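Local coordinates for EtuB protein (Clostridium kluyveri DSM 555, PDB 3IO0), which forms trimers from chains carrying tandem bacterial microcompartment domains and probably builds part of the shell of a compartment associated with ethanol utilisation, at residues G13-L18 with G41-R46; K166-K171 with L201-A206; T65-I70 with F134-G139. All coordinates share one frame; numbering follows the deposited sequence.

Interaction 1 (G13-L18 with G41-R46); sequences GDTVGL and GIISAR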
loop_
_atom_site.group_PDB
_atom_site.type_symbol
_atom_site.label_atom_id
_atom_site.label_comp_id
_atom_site.label_asym_id
_atom_site.label_seq_id
_atom_site.Cartn_x
_atom_site.Cartn_y
_atom_site.Cartn_z
ATOM N N GLY A 13 -18.818 0.884 4.850
ATOM C CA GLY A 13 -17.392 0.553 4.694
ATOM C C GLY A 13 -17.336 -0.684 5.551
ATOM O O GLY A 13 -18.392 -1.264 5.844
ATOM N N ASP A 14 -16.183 -1.133 5.998
ATOM C CA ASP A 14 -16.317 -2.205 6.979
ATOM C C ASP A 14 -15.923 -1.642 8.312
ATOM O O ASP A 14 -14.822 -1.882 8.797
ATOM C CB ASP A 14 -15.562 -3.488 6.600
ATOM C CG ASP A 14 -16.279 -4.299 5.526
ATOM O OD1 ASP A 14 -17.501 -4.131 5.341
ATOM O OD2 ASP A 14 -15.622 -5.111 4.855
ATOM N N THR A 15 -16.807 -0.843 8.891
ATOM C CA THR A 15 -16.410 -0.163 10.105
ATOM C C THR A 15 -16.934 -0.816 11.374
ATOM O O THR A 15 -18.081 -1.251 11.408
ATOM C CB THR A 15 -16.566 1.397 10.047
ATOM O OG1 THR A 15 -17.043 1.886 11.302
ATOM C CG2 THR A 15 -17.481 1.834 8.970
ATOM N N VAL A 16 -16.062 -0.922 12.378
ATOM C CA VAL A 16 -16.451 -1.315 13.732
ATOM C C VAL A 16 -16.215 -0.222 14.739
ATOM O O VAL A 16 -15.278 0.575 14.605
ATOM C CB VAL A 16 -15.650 -2.494 14.304
ATOM C CG1 VAL A 16 -16.549 -3.671 14.528
ATOM C CG2 VAL A 16 -14.428 -2.806 13.474
ATOM N N GLY A 17 -17.057 -0.224 15.765
ATOM C CA GLY A 17 -16.849 0.566 16.955
ATOM C C GLY A 17 -16.464 -0.377 18.068
ATOM O O GLY A 17 -17.126 -1.384 18.289
ATOM N N LEU A 18 -15.377 -0.060 18.755
ATOM C CA LEU A 18 -14.885 -0.883 19.844
ATOM C C LEU A 18 -14.546 -0.005 21.019
ATOM O O LEU A 18 -14.280 1.191 20.862
ATOM C CB LEU A 18 -13.637 -1.649 19.418
ATOM C CG LEU A 18 -13.785 -2.594 18.234
ATOM C CD1 LEU A 18 -12.429 -2.960 17.693
ATOM C CD2 LEU A 18 -14.547 -3.828 18.651
ATOM N N GLY A 41 -11.625 4.290 22.813
ATOM C CA GLY A 41 -12.710 4.122 21.861
ATOM C C GLY A 41 -12.111 4.013 20.472
ATOM O O GLY A 41 -11.243 4.810 20.102
ATOM N N ILE A 42 -12.558 3.026 19.701
ATOM C CA ILE A 42 -11.977 2.765 18.391
ATOM C C ILE A 42 -13.010 2.851 17.278
ATOM O O ILE A 42 -14.106 2.307 17.389
ATOM C CB ILE A 42 -11.303 1.372 18.343
ATOM C CG1 ILE A 42 -10.159 1.292 19.358
ATOM C CG2 ILE A 42 -10.817 1.048 16.918
ATOM C CD1 ILE A 42 -9.776 -0.110 19.759
ATOM N N ILE A 43 -12.652 3.553 16.208
ATOM C CA ILE A 43 -13.377 3.458 14.946
ATOM C C ILE A 43 -12.371 2.935 13.942
ATOM O O ILE A 43 -11.337 3.560 13.717
ATOM C CB ILE A 43 -13.974 4.813 14.478
ATOM C CG1 ILE A 43 -14.867 5.430 15.558
ATOM C CG2 ILE A 43 -14.774 4.630 13.206
ATOM C CD1 ILE A 43 -16.133 4.634 15.849
ATOM N N SER A 44 -12.668 1.774 13.371
ATOM C CA SER A 44 -11.769 1.114 12.437
ATOM C C SER A 44 -12.570 0.668 11.222
ATOM O O SER A 44 -13.647 0.102 11.387
ATOM C CB SER A 44 -11.111 -0.094 13.115
ATOM O OG SER A 44 -10.019 -0.597 12.353
ATOM N N ALA A 45 -12.065 0.915 10.015
ATOM C CA ALA A 45 -12.793 0.535 8.800
ATOM C C ALA A 45 -11.904 0.153 7.632
ATOM O O ALA A 45 -10.752 0.604 7.531
ATOM C CB ALA A 45 -13.729 1.632 8.374
ATOM N N ARG A 46 -12.458 -0.665 6.741
ATOM C CA ARG A 46 -11.731 -1.101 5.565
ATOM C C ARG A 46 -11.834 -0.052 4.479
ATOM O O ARG A 46 -10.868 0.189 3.764
ATOM C CB ARG A 46 -12.267 -2.437 5.047
ATOM C CG ARG A 46 -12.221 -3.590 6.062
ATOM C CD ARG A 46 -10.803 -4.015 6.418
ATOM N NE ARG A 46 -9.969 -4.235 5.232
ATOM C CZ ARG A 46 -10.085 -5.259 4.394
ATOM N NH1 ARG A 46 -11.012 -6.188 4.585
ATOM N NH2 ARG A 46 -9.269 -5.346 3.354
#
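V16 and S44 bond to each other twice through their backbones, V16 N to S44 O at 2.8 Å and S44 N to V16 O at 3.1 Å. L18 and I42 repeat the antiparallel hydrogen-bonded pair, with I42 N 2.8 Å from L18 O. G17 and I43 form the non-hydrogen-bonded pair between them, and beyond T15 the pairing ends in a weak bond from R46 N to D14 O. There D14 CB rests on R46 CG, while D14 CG is anti to its own carbonyl carbon (chi1 -77°). The charges find other partners: D14 OD2 forms a salt bridge with K77, R46 NE with D75, and D14 OD2 stays 4.7 Å from R46 NH1.

L18 CB packs on I42 CB at 4.0 Å, and on the same face S44 OG takes a hydrogen bond from G155 N of the second subunit. T15 OG1 runs alongside I43 CG2, 4.0 Å away, and both side chains lie on helix 93-111. The polar bonds joining these two inner strands of the BMC sheet thus all come from the main chain; apolar contacts of L18 with I42 and T15 with A45 add to them, while V16, L18 and S44 also reach the second subunit.

Interaction 2 (K166-K171 with L201-A206); sequences KTADVK and LQSLTA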
loop_
_atom_site.group_PDB
_atom_site.type_symbol
_atom_site.label_atom_id
_atom_site.label_comp_id
_atom_site.label_asym_id
_atom_site.label_seq_id
_atom_site.Cartn_x
_atom_site.Cartn_y
_atom_site.Cartn_z
ATOM N N LYS A 166 -9.776 27.717 -7.139
ATOM C CA LYS A 166 -10.138 28.753 -8.102
ATOM C C LYS A 166 -11.506 29.353 -7.768
ATOM O O LYS A 166 -11.688 30.558 -7.854
ATOM C CB LYS A 166 -10.154 28.176 -9.521
ATOM C CG LYS A 166 -8.788 28.058 -10.212
ATOM C CD LYS A 166 -8.887 26.992 -11.311
ATOM C CE LYS A 166 -8.238 27.394 -12.645
ATOM N NZ LYS A 166 -6.862 26.895 -12.798
ATOM N N THR A 167 -12.439 28.495 -7.355
ATOM C CA THR A 167 -13.844 28.845 -7.149
ATOM C C THR A 167 -14.132 29.922 -6.104
ATOM O O THR A 167 -15.050 30.721 -6.288
ATOM C CB THR A 167 -14.659 27.590 -6.802
ATOM O OG1 THR A 167 -14.865 26.833 -7.994
ATOM C CG2 THR A 167 -16.017 27.939 -6.197
ATOM N N ALA A 168 -13.380 29.946 -5.009
ATOM C CA ALA A 168 -13.712 30.850 -3.913
ATOM C C ALA A 168 -12.491 31.214 -3.100
ATOM O O ALA A 168 -11.381 30.742 -3.376
ATOM C CB ALA A 168 -14.786 30.234 -3.023
ATOM N N ASP A 169 -12.688 32.068 -2.102
ATOM C CA ASP A 169 -11.577 32.528 -1.292
ATOM C C ASP A 169 -11.402 31.631 -0.065
ATOM O O ASP A 169 -12.006 31.859 0.989
ATOM C CB ASP A 169 -11.741 34.008 -0.914
ATOM C CG ASP A 169 -10.564 34.536 -0.085
ATOM O OD1 ASP A 169 -9.412 34.074 -0.296
ATOM O OD2 ASP A 169 -10.780 35.411 0.789
ATOM N N VAL A 170 -10.578 30.598 -0.218
ATOM C CA VAL A 170 -10.362 29.607 0.842
ATOM C C VAL A 170 -8.871 29.380 1.085
ATOM O O VAL A 170 -8.060 29.543 0.168
ATOM C CB VAL A 170 -11.049 28.256 0.517
ATOM C CG1 VAL A 170 -12.564 28.378 0.626
ATOM C CG2 VAL A 170 -10.648 27.753 -0.867
ATOM N N LYS A 171 -8.510 29.020 2.318
ATOM C CA LYS A 171 -7.130 28.651 2.648
ATOM C C LYS A 171 -6.868 27.195 2.252
ATOM O O LYS A 171 -7.743 26.326 2.423
ATOM C CB LYS A 171 -6.862 28.811 4.143
ATOM C CG LYS A 171 -7.131 30.178 4.723
ATOM C CD LYS A 171 -6.636 30.203 6.166
ATOM C CE LYS A 171 -6.485 31.627 6.727
ATOM N NZ LYS A 171 -7.792 32.188 7.194
ATOM N N LEU A 201 -18.214 25.927 1.190
ATOM C CA LEU A 201 -19.291 25.204 0.509
ATOM C C LEU A 201 -19.301 25.425 -1.009
ATOM O O LEU A 201 -19.519 24.490 -1.783
ATOM C CB LEU A 201 -20.646 25.554 1.122
ATOM C CG LEU A 201 -20.927 24.801 2.425
ATOM C CD1 LEU A 201 -21.946 25.526 3.288
ATOM C CD2 LEU A 201 -21.345 23.356 2.146
ATOM N N GLN A 202 -19.041 26.659 -1.425
ATOM C CA GLN A 202 -19.007 27.006 -2.843
ATOM C C GLN A 202 -17.884 26.237 -3.576
ATOM O O GLN A 202 -18.105 25.702 -4.681
ATOM C CB GLN A 202 -18.825 28.513 -2.979
ATOM C CG GLN A 202 -19.414 29.157 -4.222
ATOM C CD GLN A 202 -18.935 30.605 -4.370
ATOM O OE1 GLN A 202 -18.616 31.053 -5.472
ATOM N NE2 GLN A 202 -18.850 31.329 -3.249
ATOM N N SER A 203 -16.703 26.174 -2.937
ATOM C CA SER A 203 -15.542 25.411 -3.430
ATOM C C SER A 203 -15.818 23.918 -3.511
ATOM O O SER A 203 -15.614 23.292 -4.551
ATOM C CB SER A 203 -14.331 25.629 -2.532
ATOM O OG SER A 203 -13.762 26.898 -2.744
ATOM N N LEU A 204 -16.276 23.351 -2.401
ATOM C CA LEU A 204 -16.603 21.939 -2.330
ATOM C C LEU A 204 -17.545 21.512 -3.453
ATOM O O LEU A 204 -17.373 20.442 -4.038
ATOM C CB LEU A 204 -17.222 21.633 -0.971
ATOM C CG LEU A 204 -16.384 21.026 0.159
ATOM C CD1 LEU A 204 -14.896 20.940 -0.137
ATOM C CD2 LEU A 204 -16.640 21.764 1.463
ATOM N N THR A 205 -18.521 22.362 -3.766
ATOM C CA THR A 205 -19.574 21.986 -4.701
ATOM C C THR A 205 -19.086 22.006 -6.132
ATOM O O THR A 205 -19.429 21.106 -6.918
ATOM C CB THR A 205 -20.811 22.880 -4.582
ATOM O OG1 THR A 205 -21.106 23.083 -3.203
ATOM C CG2 THR A 205 -22.014 22.211 -5.251
ATOM N N ALA A 206 -18.306 23.034 -6.464
ATOM C CA ALA A 206 -17.714 23.135 -7.787
ATOM C C ALA A 206 -16.771 21.957 -7.993
ATOM O O ALA A 206 -16.758 21.334 -9.060
ATOM C CB ALA A 206 -16.980 24.444 -7.941
#
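T167 reaches helix 197-217 with all three of its side-chain atoms, and no hydrogen bond crosses the contact. Its CB lies 4.1 Å from both A206 CB and S203 CA. From there the side chain divides. CG2, anti to the backbone N (chi1, measured to OG1, is -76°), runs to the main chain of the opposite helix and settles 3.4 Å from Q202 O, with Q202 CG also near it at 4.1 Å. The other branch, OG1, meets the methyl of A206; its hydrogen bond is made within its own helix, to T163 O.

Both segments belong to a BMC domain, an alpha-beta fold in which helices pack on an antiparallel sheet. Here the last residues of helix 154-167, and the connection to strand 171-176, lie against helix 197-217.

In that connection the chain presents two apolar side chains to a single hydroxyl. A168 CB sits 3.5 Å from S203 OG, and V170 comes to the same oxygen with both methyls, CG2 at 3.7 Å and CG1 slightly farther away. S203 OG is itself hydrogen-bonded to A164 O, four residues before A168 in the sequence, so this buried polar atom is satisfied although its neighbours across the contact are methyl groups. V170 continues onto A199 and V200 of the same helix.

Interaction 3 (T65-I70 with F134-G139); sequences TEVATI and FEKAFG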
loop_
_atom_site.group_PDB
_atom_site.type_symbol
_atom_site.label_atom_id
_atom_site.label_comp_id
_atom_site.label_asym_id
_atom_site.label_seq_id
_atom_site.Cartn_x
_atom_site.Cartn_y
_atom_site.Cartn_z
ATOM N N THR A 65 -14.025 13.351 25.340
ATOM C CA THR A 65 -12.964 12.508 24.796
ATOM C C THR A 65 -11.811 13.294 24.146
ATOM O O THR A 65 -11.910 14.498 23.887
ATOM C CB THR A 65 -13.534 11.495 23.811
ATOM O OG1 THR A 65 -14.426 12.171 22.921
ATOM C CG2 THR A 65 -14.306 10.418 24.554
ATOM N N GLU A 66 -10.698 12.608 23.915
ATOM C CA GLU A 66 -9.564 13.210 23.226
ATOM C C GLU A 66 -9.047 12.227 22.180
ATOM O O GLU A 66 -9.461 11.064 22.153
ATOM C CB GLU A 66 -8.468 13.582 24.212
ATOM C CG GLU A 66 -8.821 14.720 25.142
ATOM C CD GLU A 66 -7.614 15.198 25.943
ATOM O OE1 GLU A 66 -6.828 14.341 26.417
ATOM O OE2 GLU A 66 -7.449 16.431 26.096
ATOM N N VAL A 67 -8.158 12.697 21.311
ATOM C CA VAL A 67 -7.706 11.888 20.196
ATOM C C VAL A 67 -6.352 11.272 20.518
ATOM O O VAL A 67 -5.362 11.978 20.709
ATOM C CB VAL A 67 -7.655 12.721 18.904
ATOM C CG1 VAL A 67 -6.934 11.970 17.799
ATOM C CG2 VAL A 67 -9.069 13.119 18.468
ATOM N N ALA A 68 -6.318 9.948 20.600
ATOM C CA ALA A 68 -5.080 9.232 20.864
ATOM C C ALA A 68 -4.299 9.060 19.568
ATOM O O ALA A 68 -3.123 9.397 19.497
ATOM C CB ALA A 68 -5.368 7.892 21.506
ATOM N N THR A 69 -4.949 8.554 18.530
ATOM C CA THR A 69 -4.254 8.354 17.272
ATOM C C THR A 69 -5.204 8.310 16.083
ATOM O O THR A 69 -6.300 7.766 16.183
ATOM C CB THR A 69 -3.344 7.088 17.325
ATOM O OG1 THR A 69 -2.529 7.034 16.156
ATOM C CG2 THR A 69 -4.155 5.827 17.393
ATOM N N ILE A 70 -4.790 8.913 14.969
ATOM C CA ILE A 70 -5.510 8.780 13.702
ATOM C C ILE A 70 -4.529 8.290 12.644
ATOM O O ILE A 70 -3.618 9.018 12.280
ATOM C CB ILE A 70 -6.097 10.120 13.234
ATOM C CG1 ILE A 70 -6.938 10.760 14.336
ATOM C CG2 ILE A 70 -6.893 9.937 11.940
ATOM C CD1 ILE A 70 -7.100 12.255 14.172
ATOM N N PHE A 134 -9.793 16.774 12.969
ATOM C CA PHE A 134 -9.163 17.415 11.826
ATOM C C PHE A 134 -8.034 18.325 12.231
ATOM O O PHE A 134 -7.158 18.633 11.420
ATOM C CB PHE A 134 -10.194 18.162 10.998
ATOM C CG PHE A 134 -11.305 17.293 10.517
ATOM C CD1 PHE A 134 -11.035 16.168 9.746
ATOM C CD2 PHE A 134 -12.624 17.580 10.852
ATOM C CE1 PHE A 134 -12.061 15.344 9.309
ATOM C CE2 PHE A 134 -13.665 16.766 10.410
ATOM C CZ PHE A 134 -13.384 15.644 9.637
ATOM N N GLU A 135 -8.032 18.742 13.492
ATOM C CA GLU A 135 -6.882 19.456 14.029
ATOM C C GLU A 135 -5.667 18.539 14.129
ATOM O O GLU A 135 -4.555 18.935 13.799
ATOM C CB GLU A 135 -7.192 20.038 15.389
ATOM C CG GLU A 135 -8.347 20.978 15.397
ATOM C CD GLU A 135 -8.534 21.594 16.750
ATOM O OE1 GLU A 135 -9.604 22.180 16.980
ATOM O OE2 GLU A 135 -7.611 21.484 17.588
ATOM N N LYS A 136 -5.876 17.308 14.579
ATOM C CA LYS A 136 -4.777 16.366 14.692
ATOM C C LYS A 136 -4.362 15.811 13.316
ATOM O O LYS A 136 -3.171 15.651 13.041
ATOM C CB LYS A 136 -5.125 15.252 15.691
ATOM C CG LYS A 136 -4.002 14.253 15.976
ATOM C CD LYS A 136 -3.708 14.213 17.472
ATOM C CE LYS A 136 -3.201 12.847 17.944
ATOM N NZ LYS A 136 -1.860 12.479 17.391
ATOM N N ALA A 137 -5.335 15.535 12.453
ATOM C CA ALA A 137 -5.053 14.876 11.183
ATOM C C ALA A 137 -4.406 15.824 10.179
ATOM O O ALA A 137 -3.517 15.433 9.437
ATOM C CB ALA A 137 -6.328 14.269 10.593
ATOM N N PHE A 138 -4.851 17.077 10.179
ATOM C CA PHE A 138 -4.562 17.988 9.087
ATOM C C PHE A 138 -4.093 19.342 9.549
ATOM O O PHE A 138 -3.663 20.153 8.729
ATOM C CB PHE A 138 -5.823 18.215 8.278
ATOM C CG PHE A 138 -6.339 16.998 7.602
ATOM C CD1 PHE A 138 -5.551 16.300 6.701
ATOM C CD2 PHE A 138 -7.639 16.575 7.828
ATOM C CE1 PHE A 138 -6.039 15.175 6.047
ATOM C CE2 PHE A 138 -8.145 15.452 7.183
ATOM C CZ PHE A 138 -7.341 14.747 6.286
ATOM N N GLY A 139 -4.202 19.600 10.846
ATOM C CA GLY A 139 -3.912 20.920 11.374
ATOM C C GLY A 139 -4.948 21.924 10.908
ATOM O O GLY A 139 -4.629 23.085 10.645
#
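K136 meets the strand opposite with the methylenes of its chain, and its CE comes beside the main chain at a classic beta bulge, where A68 and T69 both face V87. Strand 66-71, which carries the bulge, is the outermost strand at one side of the first antiparallel BMC sheet within this chain. Helix 132-138 comes from the second of the two circularly permuted BMC sequence ranges, so the contact brings the tandem halves of the polypeptide together. The axes of strand 66-70 and helix 134-138 pass 8.9 Å apart at an angle of 39°, so that no backbone meets backbone and each contact has a side chain on at least one side.

The lysine chain starts with CG anti to the backbone N (chi1 -176°). CB lies 3.9 Å from I70 CD1, and CG stands about equally near I70 CD1 and V67 CG1. A bend at chi2 turns CD toward V67, and CE lies 3.8 Å from V67 CG1 and 3.6 Å from V67 O. The lysine runs antiparallel in sense to the V67 and I70 side chains. NZ makes no hydrogen bond to this strand. The case illustrates how a long charged side chain can pack on apolar residues through its methylenes while its residue remains exposed.

V67 and I70 also reach back along the helix, V67 onto L132 and I133, I70 onto I133. No other chain of the trimer touches either segment. Next to K136 on the helix, A137 serves two partners with one methyl: its CB lies 4.2 Å from I70 CD1 and also sits 3.8 Å above the plane of the F138 ring, over the face but displaced to its margin.

Overall arrangement
Read from the N terminus, the contacts come in series, and none nests within or crosses another. Interaction 1 closes first, bringing 41-46 back beside 13-18 after 22 intervening residues and joining neighbouring strands of the first sheet. Interaction 3 follows with the longest excursion, 63 residues, and ties the outermost strand 66-71 of that sheet to helix 132-138. Interaction 2 closes last, between the exit of helix 154-167 and helix 197-217. Interactions 1 and 3 reach the same sheet, their centres about 16 Å apart; interactions 1 and 2 lie on opposite sides of the chain's centre, about 31 Å apart between centres. Of the three, interaction 3 alone joins the tandem halves of the chain.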